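Local coordinates for intracellular exo-alpha-(1->5)-L-arabinofuranosidase (Bifidobacterium longum, PDB 2Y2W), which hydrolyses terminal alpha-(1->5)-linked L-arabinofuranosyl residues from branched and debranched arabinans, contributing to the breakdown of plant cell walls, at residues T331-L336 with C399-S404; V270-Y275 with D322-A327; L391-L396 with L482-D487. All blocks are in the same frame, centred on the assembly; numbering follows the deposited sequence.

Interaction 1 of 3, residues T331-L336 with C399-S404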
loop_
_atom_site.group_PDB
_atom_site.type_symbol
_atom_site.label_atom_id
_atom_site.label_comp_id
_atom_site.label_asym_id
_atom_site.label_seq_id
_atom_site.Cartn_x
_atom_site.Cartn_y
_atom_site.Cartn_z
ATOM N N THR D 331 3.958 26.024 16.985
ATOM C CA THR D 331 4.649 27.308 17.086
ATOM C C THR D 331 5.089 27.790 15.708
ATOM O O THR D 331 5.403 28.967 15.520
ATOM C CB THR D 331 5.886 27.209 18.013
ATOM O OG1 THR D 331 6.854 26.320 17.439
ATOM C CG2 THR D 331 5.489 26.695 19.394
ATOM N N LYS D 332 5.090 26.862 14.752
ATOM C CA LYS D 332 5.597 27.088 13.402
ATOM C C LYS D 332 4.465 27.295 12.391
ATOM O O LYS D 332 3.438 26.614 12.448
ATOM C CB LYS D 332 6.475 25.896 12.993
ATOM C CG LYS D 332 6.570 25.624 11.488
ATOM C CD LYS D 332 6.994 24.187 11.199
ATOM C CE LYS D 332 5.826 23.214 11.269
ATOM N NZ LYS D 332 6.276 21.806 11.072
ATOM N N ASP D 333 4.666 28.235 11.470
ATOM C CA ASP D 333 3.754 28.443 10.349
ATOM C C ASP D 333 4.121 27.572 9.155
ATOM O O ASP D 333 5.299 27.409 8.833
ATOM C CB ASP D 333 3.772 29.907 9.908
ATOM C CG ASP D 333 2.754 30.754 10.636
ATOM O OD1 ASP D 333 2.222 30.306 11.675
ATOM O OD2 ASP D 333 2.487 31.879 10.158
ATOM N N ILE D 334 3.103 27.019 8.503
ATOM C CA ILE D 334 3.271 26.362 7.216
ATOM C C ILE D 334 3.189 27.436 6.137
ATOM O O ILE D 334 2.160 28.099 5.991
ATOM C CB ILE D 334 2.172 25.293 6.957
ATOM C CG1 ILE D 334 2.089 24.270 8.104
ATOM C CG2 ILE D 334 2.364 24.624 5.588
ATOM C CD1 ILE D 334 3.342 23.439 8.334
ATOM N N ALA D 335 4.281 27.611 5.397
ATOM C CA ALA D 335 4.312 28.552 4.279
ATOM C C ALA D 335 3.615 27.971 3.048
ATOM O O ALA D 335 3.457 26.753 2.924
ATOM C CB ALA D 335 5.744 28.948 3.951
ATOM N N LEU D 336 3.194 28.853 2.148
ATOM C CA LEU D 336 2.541 28.446 0.913
ATOM C C LEU D 336 3.548 28.327 -0.219
ATOM O O LEU D 336 4.477 29.137 -0.326
ATOM C CB LEU D 336 1.440 29.439 0.532
ATOM C CG LEU D 336 0.001 29.187 1.000
ATOM C CD1 LEU D 336 -0.113 29.008 2.515
ATOM C CD2 LEU D 336 -0.898 30.318 0.526
ATOM N N CYS D 399 3.714 37.755 -0.326
ATOM C CA CYS D 399 4.935 36.965 -0.153
ATOM C C CYS D 399 5.347 36.821 1.315
ATOM O O CYS D 399 6.457 36.391 1.619
ATOM C CB CYS D 399 6.081 37.510 -1.020
ATOM S SG CYS D 399 6.908 38.996 -0.414
ATOM N N ASP D 400 4.438 37.176 2.217
ATOM C CA ASP D 400 4.622 36.956 3.645
ATOM C C ASP D 400 4.236 35.531 4.011
ATOM O O ASP D 400 4.760 34.962 4.972
ATOM C CB ASP D 400 3.798 37.959 4.468
ATOM C CG ASP D 400 2.300 37.893 4.165
ATOM O OD1 ASP D 400 1.919 37.835 2.975
ATOM O OD2 ASP D 400 1.500 37.913 5.125
ATOM N N ARG D 401 3.312 34.965 3.241
ATOM C CA ARG D 401 2.846 33.604 3.463
ATOM C C ARG D 401 3.212 32.703 2.288
ATOM O O ARG D 401 3.385 31.496 2.458
ATOM C CB ARG D 401 1.339 33.586 3.718
ATOM C CG ARG D 401 0.840 32.336 4.428
ATOM C CD ARG D 401 1.373 32.247 5.855
ATOM N NE ARG D 401 1.078 30.955 6.470
ATOM C CZ ARG D 401 -0.067 30.653 7.079
ATOM N NH1 ARG D 401 -1.048 31.549 7.161
ATOM N NH2 ARG D 401 -0.234 29.449 7.608
ATOM N N VAL D 402 3.324 33.297 1.102
ATOM C CA VAL D 402 3.800 32.582 -0.077
ATOM C C VAL D 402 5.305 32.809 -0.211
ATOM O O VAL D 402 5.754 33.812 -0.771
ATOM C CB VAL D 402 3.054 33.017 -1.365
ATOM C CG1 VAL D 402 3.572 32.247 -2.578
ATOM C CG2 VAL D 402 1.552 32.811 -1.210
ATOM N N ARG D 403 6.080 31.872 0.322
ATOM C CA ARG D 403 7.535 31.992 0.331
ATOM C C ARG D 403 8.192 31.257 -0.841
ATOM O O ARG D 403 9.415 31.267 -0.982
ATOM C CB ARG D 403 8.103 31.514 1.673
ATOM C CG ARG D 403 7.552 32.248 2.903
ATOM C CD ARG D 403 7.903 33.735 2.927
ATOM N NE ARG D 403 9.345 33.977 2.866
ATOM C CZ ARG D 403 9.911 35.179 2.901
ATOM N NH1 ARG D 403 9.167 36.272 3.005
ATOM N NH2 ARG D 403 11.231 35.288 2.837
ATOM N N SER D 404 7.373 30.625 -1.677
ATOM C CA SER D 404 7.856 29.944 -2.876
ATOM C C SER D 404 6.798 29.922 -3.969
ATOM O O SER D 404 5.610 29.773 -3.691
ATOM C CB SER D 404 8.291 28.515 -2.555
ATOM O OG SER D 404 8.878 27.905 -3.690
#
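Arg401 reaches across to the backbone of Ile334 and holds its carbonyl oxygen side-on with two nitrogens. Arg401 NE lies 3.1 Å and Arg401 NH2 3.2 Å from Ile334 O, both approaching from the same face of the carbonyl plane, with NE the further out of that plane. Neither bond is straight, as is usual when two N-H groups share one acceptor. CG of Arg401 is anti to the backbone N (chi1 -160°), and the chain then bends at chi2 (66°). The bent chain runs past Leu336, whose CD1 packs on Arg401 CG. NH1, turned from Ile334, forms a salt bridge with Asp322 of helix 307-327. Over one face of the guanidinium stands Asp333, with carboxylate and guanidinium planes stacked 28° apart; Asp333 OD2 is 4.1 Å from Arg401 NE, so the two charges probably attract without a directed hydrogen bond. Beyond this grip the segments become neighbouring parallel strands, 335-341 and 402-408, the seventh and eighth of the (beta/alpha)8 barrel of this family 51 hydrolase. Leu336 N donates to Arg401 O at 2.7 Å, while the return bond from Arg403 N to Leu336 O is weak. On the sheet face that carries both Leu336 and Val402, Leu336 CB lies 3.8 Å from Val402 CG2, the methyl that sits beside its own backbone N. Leu336 also packs on Val317 of helix 307-327. Ala335 CB instead meets Arg403 CG, 3.9 Å away. The Arg403 guanidinium turns back, and Arg403 NH1 donates to Cys399 O and to Asp58 O.

Interaction 2 of 3, residues V270-Y275 with D322-A327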
loop_
_atom_site.group_PDB
_atom_site.type_symbol
_atom_site.label_atom_id
_atom_site.label_comp_id
_atom_site.label_asym_id
_atom_site.label_seq_id
_atom_site.Cartn_x
_atom_site.Cartn_y
_atom_site.Cartn_z
ATOM N N VAL D 270 -5.155 17.145 5.558
ATOM C CA VAL D 270 -3.774 16.740 5.291
ATOM C C VAL D 270 -2.780 17.433 6.226
ATOM O O VAL D 270 -1.953 16.769 6.860
ATOM C CB VAL D 270 -3.403 16.957 3.794
ATOM C CG1 VAL D 270 -1.888 16.906 3.570
ATOM C CG2 VAL D 270 -4.111 15.928 2.923
ATOM N N LEU D 271 -2.877 18.756 6.326
ATOM C CA LEU D 271 -1.942 19.533 7.141
ATOM C C LEU D 271 -2.109 19.301 8.644
ATOM O O LEU D 271 -1.125 19.316 9.371
ATOM C CB LEU D 271 -2.010 21.030 6.804
ATOM C CG LEU D 271 -1.671 21.462 5.369
ATOM C CD1 LEU D 271 -1.897 22.956 5.191
ATOM C CD2 LEU D 271 -0.248 21.081 4.964
ATOM N N THR D 272 -3.339 19.075 9.100
ATOM C CA THR D 272 -3.600 18.816 10.522
ATOM C C THR D 272 -2.847 17.582 11.023
ATOM O O THR D 272 -2.245 17.614 12.097
ATOM C CB THR D 272 -5.122 18.678 10.819
ATOM O OG1 THR D 272 -5.787 19.903 10.491
ATOM C CG2 THR D 272 -5.376 18.359 12.290
ATOM N N LYS D 273 -2.871 16.509 10.235
ATOM C CA LYS D 273 -2.222 15.258 10.617
ATOM C C LYS D 273 -0.700 15.322 10.485
ATOM O O LYS D 273 0.021 14.913 11.397
ATOM C CB LYS D 273 -2.781 14.085 9.804
ATOM C CG LYS D 273 -2.422 12.716 10.370
ATOM C CD LYS D 273 -3.317 11.628 9.806
ATOM C CE LYS D 273 -3.021 10.281 10.447
ATOM N NZ LYS D 273 -3.933 9.214 9.941
ATOM N N ALA D 274 -0.220 15.845 9.362
ATOM C CA ALA D 274 1.208 15.810 9.048
ATOM C C ALA D 274 1.958 17.088 9.435
ATOM O O ALA D 274 3.115 17.269 9.045
ATOM C CB ALA D 274 1.409 15.494 7.575
ATOM N N TYR D 275 1.305 17.949 10.216
ATOM C CA TYR D 275 1.838 19.275 10.560
ATOM C C TYR D 275 3.314 19.303 10.962
ATOM O O TYR D 275 4.105 20.035 10.364
ATOM C CB TYR D 275 0.978 19.954 11.641
ATOM C CG TYR D 275 1.622 21.186 12.242
ATOM C CD1 TYR D 275 1.711 22.376 11.520
ATOM C CD2 TYR D 275 2.157 21.155 13.530
ATOM C CE1 TYR D 275 2.312 23.502 12.069
ATOM C CE2 TYR D 275 2.761 22.272 14.085
ATOM C CZ TYR D 275 2.836 23.442 13.352
ATOM O OH TYR D 275 3.430 24.549 13.908
ATOM N N ASP D 322 -3.453 27.718 8.812
ATOM C CA ASP D 322 -3.519 28.305 10.152
ATOM C C ASP D 322 -4.235 27.393 11.137
ATOM O O ASP D 322 -3.771 27.208 12.265
ATOM C CB ASP D 322 -4.216 29.672 10.123
ATOM C CG ASP D 322 -3.338 30.774 9.552
ATOM O OD1 ASP D 322 -2.102 30.596 9.488
ATOM O OD2 ASP D 322 -3.890 31.827 9.165
ATOM N N GLN D 323 -5.361 26.825 10.707
ATOM C CA GLN D 323 -6.162 25.951 11.565
ATOM C C GLN D 323 -5.462 24.637 11.890
ATOM O O GLN D 323 -5.751 24.014 12.914
ATOM C CB GLN D 323 -7.547 25.692 10.963
ATOM C CG GLN D 323 -8.511 26.865 11.111
ATOM C CD GLN D 323 -9.952 26.424 11.294
ATOM O OE1 GLN D 323 -10.484 25.649 10.497
ATOM N NE2 GLN D 323 -10.595 26.922 12.347
ATOM N N ALA D 324 -4.532 24.234 11.025
ATOM C CA ALA D 324 -3.723 23.039 11.253
ATOM C C ALA D 324 -2.705 23.266 12.374
ATOM O O ALA D 324 -2.506 22.393 13.220
ATOM C CB ALA D 324 -3.029 22.613 9.970
ATOM N N ARG D 325 -2.074 24.439 12.372
ATOM C CA ARG D 325 -1.126 24.821 13.417
ATOM C C ARG D 325 -1.800 24.886 14.791
ATOM O O ARG D 325 -1.308 24.299 15.757
ATOM C CB ARG D 325 -0.456 26.159 13.081
ATOM C CG ARG D 325 0.477 26.690 14.179
ATOM C CD ARG D 325 0.956 28.119 13.916
ATOM N NE ARG D 325 -0.140 29.037 13.611
ATOM C CZ ARG D 325 -0.880 29.668 14.519
ATOM N NH1 ARG D 325 -0.659 29.492 15.815
ATOM N NH2 ARG D 325 -1.853 30.480 14.125
ATOM N N GLU D 326 -2.928 25.592 14.867
ATOM C CA GLU D 326 -3.640 25.775 16.136
ATOM C C GLU D 326 -4.332 24.504 16.644
ATOM O O GLU D 326 -4.591 24.376 17.839
ATOM C CB GLU D 326 -4.603 26.974 16.076
ATOM C CG GLU D 326 -5.602 26.962 14.923
ATOM C CD GLU D 326 -5.990 28.364 14.439
ATOM O OE1 GLU D 326 -5.325 29.355 14.825
ATOM O OE2 GLU D 326 -6.965 28.472 13.660
ATOM N N ALA D 327 -4.613 23.570 15.738
ATOM C CA ALA D 327 -5.111 22.242 16.109
ATOM C C ALA D 327 -4.019 21.403 16.770
ATOM O O ALA D 327 -4.311 20.523 17.584
ATOM C CB ALA D 327 -5.667 21.520 14.895
#
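Tyr275 lays one face of its ring over Arg325 CA. This CA stands 4.2 Å from the centroid of the Tyr275 ring and 22° off the ring normal, a CH-pi contact displaced toward the rim; Tyr275 CE1 also meets Arg325 CB. The two side chains lie side by side and point the same way, each with CG anti to its backbone N. Arg325 CG comes to 3.7 Å from Tyr275 OH. The guanidinium does not stack on the ring: the two planes are 70° apart. Tyr275 OH instead probably hydrogen-bonds to Lys332 O, and the ring also takes part in a cation-pi interaction with Lys332. Next to the tyrosine, the C-terminal parts of helices 265-274 and 307-327 come together, two of the helices that surround the (beta/alpha)8 barrel. Their local axes approach to 8.2 Å and run 30° apart in the same general direction. The small side chain of Ala324 probably allows this closeness: Ala324 CB points at the other helix and lies 3.7 Å from Leu271 CB and equally near Thr272 N. Thr272 OG1 rests beside the same alanine but bonds to Lys268 O in its own helix, while Thr272 CG2, anti to the backbone N, faces Ala327 CB at 4.1 Å. Asn328 ND2, just past the second segment, bonds to both Thr272 O and Ala324 O. With no hydrogen bond between the two segments, the direct contact is apolar and CH-pi in character; Asn328 supplies the polar link between the two backbones, and Thr272 OG1 and probably Tyr275 OH find partners in neighbouring backbone carbonyls.

Interaction 3 of 3, residues L391-L396 with L482-D487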
loop_
_atom_site.group_PDB
_atom_site.type_symbol
_atom_site.label_atom_id
_atom_site.label_comp_id
_atom_site.label_asym_id
_atom_site.label_seq_id
_atom_site.Cartn_x
_atom_site.Cartn_y
_atom_site.Cartn_z
ATOM N N LEU D 391 -0.424 38.448 -11.703
ATOM C CA LEU D 391 -0.296 37.295 -10.807
ATOM C C LEU D 391 0.958 37.415 -9.944
ATOM O O LEU D 391 0.912 37.170 -8.737
ATOM C CB LEU D 391 -0.287 35.974 -11.586
ATOM C CG LEU D 391 -1.552 35.519 -12.321
ATOM C CD1 LEU D 391 -1.263 34.262 -13.123
ATOM C CD2 LEU D 391 -2.722 35.291 -11.377
ATOM N N MET D 392 2.064 37.813 -10.571
ATOM C CA MET D 392 3.321 38.074 -9.872
ATOM C C MET D 392 3.168 39.182 -8.824
ATOM O O MET D 392 3.735 39.088 -7.733
ATOM C CB MET D 392 4.430 38.424 -10.873
ATOM C CG MET D 392 5.806 38.667 -10.248
ATOM S SD MET D 392 6.388 37.333 -9.171
ATOM C CE MET D 392 6.740 36.046 -10.371
ATOM N N ILE D 393 2.402 40.219 -9.168
ATOM C CA ILE D 393 2.079 41.314 -8.242
ATOM C C ILE D 393 1.330 40.798 -7.008
ATOM O O ILE D 393 1.670 41.160 -5.878
ATOM C CB ILE D 393 1.278 42.446 -8.954
ATOM C CG1 ILE D 393 2.201 43.247 -9.883
ATOM C CG2 ILE D 393 0.582 43.366 -7.941
ATOM C CD1 ILE D 393 1.482 44.153 -10.871
ATOM N N THR D 394 0.328 39.944 -7.229
ATOM C CA THR D 394 -0.432 39.336 -6.130
ATOM C C THR D 394 0.468 38.448 -5.269
ATOM O O THR D 394 0.335 38.421 -4.041
ATOM C CB THR D 394 -1.650 38.527 -6.645
ATOM O OG1 THR D 394 -2.497 39.385 -7.418
ATOM C CG2 THR D 394 -2.465 37.950 -5.488
ATOM N N LEU D 395 1.385 37.736 -5.923
ATOM C CA LEU D 395 2.353 36.893 -5.226
ATOM C C LEU D 395 3.273 37.734 -4.346
ATOM O O LEU D 395 3.531 37.378 -3.195
ATOM C CB LEU D 395 3.171 36.058 -6.221
ATOM C CG LEU D 395 2.503 34.850 -6.891
ATOM C CD1 LEU D 395 3.334 34.381 -8.075
ATOM C CD2 LEU D 395 2.275 33.705 -5.909
ATOM N N LEU D 396 3.748 38.853 -4.892
ATOM C CA LEU D 396 4.591 39.790 -4.150
ATOM C C LEU D 396 3.819 40.493 -3.031
ATOM O O LEU D 396 4.366 40.738 -1.956
ATOM C CB LEU D 396 5.234 40.811 -5.094
ATOM C CG LEU D 396 6.408 40.330 -5.956
ATOM C CD1 LEU D 396 6.662 41.279 -7.116
ATOM C CD2 LEU D 396 7.670 40.166 -5.123
ATOM N N LEU D 482 5.882 47.765 -9.895
ATOM C CA LEU D 482 5.215 47.004 -10.947
ATOM C C LEU D 482 3.718 47.276 -10.876
ATOM O O LEU D 482 3.118 47.172 -9.806
ATOM C CB LEU D 482 5.484 45.503 -10.786
ATOM C CG LEU D 482 6.931 44.999 -10.779
ATOM C CD1 LEU D 482 7.032 43.672 -10.043
ATOM C CD2 LEU D 482 7.482 44.874 -12.188
ATOM N N ALA D 483 3.122 47.633 -12.013
ATOM C CA ALA D 483 1.691 47.939 -12.068
ATOM C C ALA D 483 1.011 47.383 -13.316
ATOM O O ALA D 483 1.623 47.288 -14.381
ATOM C CB ALA D 483 1.457 49.443 -11.953
ATOM N N VAL D 484 -0.263 47.024 -13.170
ATOM C CA VAL D 484 -1.044 46.421 -14.250
ATOM C C VAL D 484 -2.369 47.159 -14.469
ATOM O O VAL D 484 -3.023 47.575 -13.512
ATOM C CB VAL D 484 -1.282 44.901 -13.982
ATOM C CG1 VAL D 484 -2.547 44.389 -14.666
ATOM C CG2 VAL D 484 -0.080 44.088 -14.441
ATOM N N ASN D 485 -2.739 47.331 -15.738
ATOM C CA ASN D 485 -4.055 47.849 -16.110
ATOM C C ASN D 485 -4.949 46.718 -16.613
ATOM O O ASN D 485 -4.677 46.120 -17.658
ATOM C CB ASN D 485 -3.932 48.955 -17.166
ATOM C CG ASN D 485 -5.261 49.635 -17.467
ATOM O OD1 ASN D 485 -6.161 49.679 -16.624
ATOM N ND2 ASN D 485 -5.387 50.172 -18.673
ATOM N N ARG D 486 -6.012 46.435 -15.864
ATOM C CA ARG D 486 -6.879 45.283 -16.135
ATOM C C ARG D 486 -8.092 45.586 -17.024
ATOM O O ARG D 486 -8.740 44.660 -17.517
ATOM C CB ARG D 486 -7.324 44.622 -14.824
ATOM C CG ARG D 486 -6.203 43.898 -14.091
ATOM C CD ARG D 486 -6.718 43.081 -12.918
ATOM N NE ARG D 486 -6.922 43.887 -11.717
ATOM C CZ ARG D 486 -7.235 43.393 -10.522
ATOM N NH1 ARG D 486 -7.387 42.085 -10.350
ATOM N NH2 ARG D 486 -7.398 44.211 -9.491
ATOM N N ASP D 487 -8.391 46.869 -17.223
ATOM C CA ASP D 487 -9.481 47.288 -18.110
ATOM C C ASP D 487 -9.154 46.902 -19.551
ATOM O O ASP D 487 -8.020 47.075 -20.004
ATOM C CB ASP D 487 -9.718 48.799 -17.996
ATOM C CG ASP D 487 -11.068 49.237 -18.567
ATOM O OD1 ASP D 487 -11.389 48.887 -19.725
ATOM O OD2 ASP D 487 -11.802 49.954 -17.855
#
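Ile393 projects from helix 382-397 onto strand 478-485, joining the last helix before the eighth strand of the (beta/alpha)8 barrel to the mixed, largely C-terminal beta sheet. Helix and strand segments run at 133° to each other with axes 8.9 Å apart, a spacing bridged by apolar side chains. Ile393 has CG1 beside its backbone N and anti to the carbonyl carbon (chi1 -73°), and CD1 continues the chain in an extended form (chi2 166°) down to the strand. Ile393 CD1 settles over the strand backbone, 3.6 Å from Leu482 O and 4.0 Å from Ala483 CA. Ile393 CD1 also touches Val484 CG2 at 3.9 Å. Leu482 and Val484 both turn toward the helix, whereas Ala483 turns to the other face of the sheet, and Ile393 CD1 sits over the backbone between them. Further back, Ile393 CG1 meets Leu482 CB at 4.1 Å, the two side chains slanting across each other. An alanine here removes CG1, CG2 and CD1 and is likely to leave Val484 CG2 without its mate on this helix segment and open a gap over the backbone of Leu482 and Ala483. Val469 of the adjoining strand 462-473 packs on both Ile393 and Leu482, and Trp559 of strand 558-564 packs on Leu482 and Val484. One helical turn beyond Ile393, Leu396 also points at the strand; it crosses Leu482 at about a right angle, and the two meet by single methyl groups, Leu396 CD1 lying 3.8 Å from Leu482 CD1.

Along the chain interaction 2 closes before the other two open, whereas interactions 1 and 3 have alternating segments. Interactions 1 and 2, with centres about 13 Å apart, lie on the same side of the chain's centre: helix 307-327 leads into strand 335-341, and the Arg401–Asp322 salt bridge and the probable hydrogen bond between Tyr275 and Lys332 tie them together. Interaction 3 lies about 21 Å from interaction 1 by centres and is joined to it by helix 382-397, which precedes strand 402-408; Val402 packs there on Leu395. Interactions 2 and 3 do not touch. Together they connect the barrel's outer helices, its last two strands, 335-341 and 402-408, and the mixed sheet.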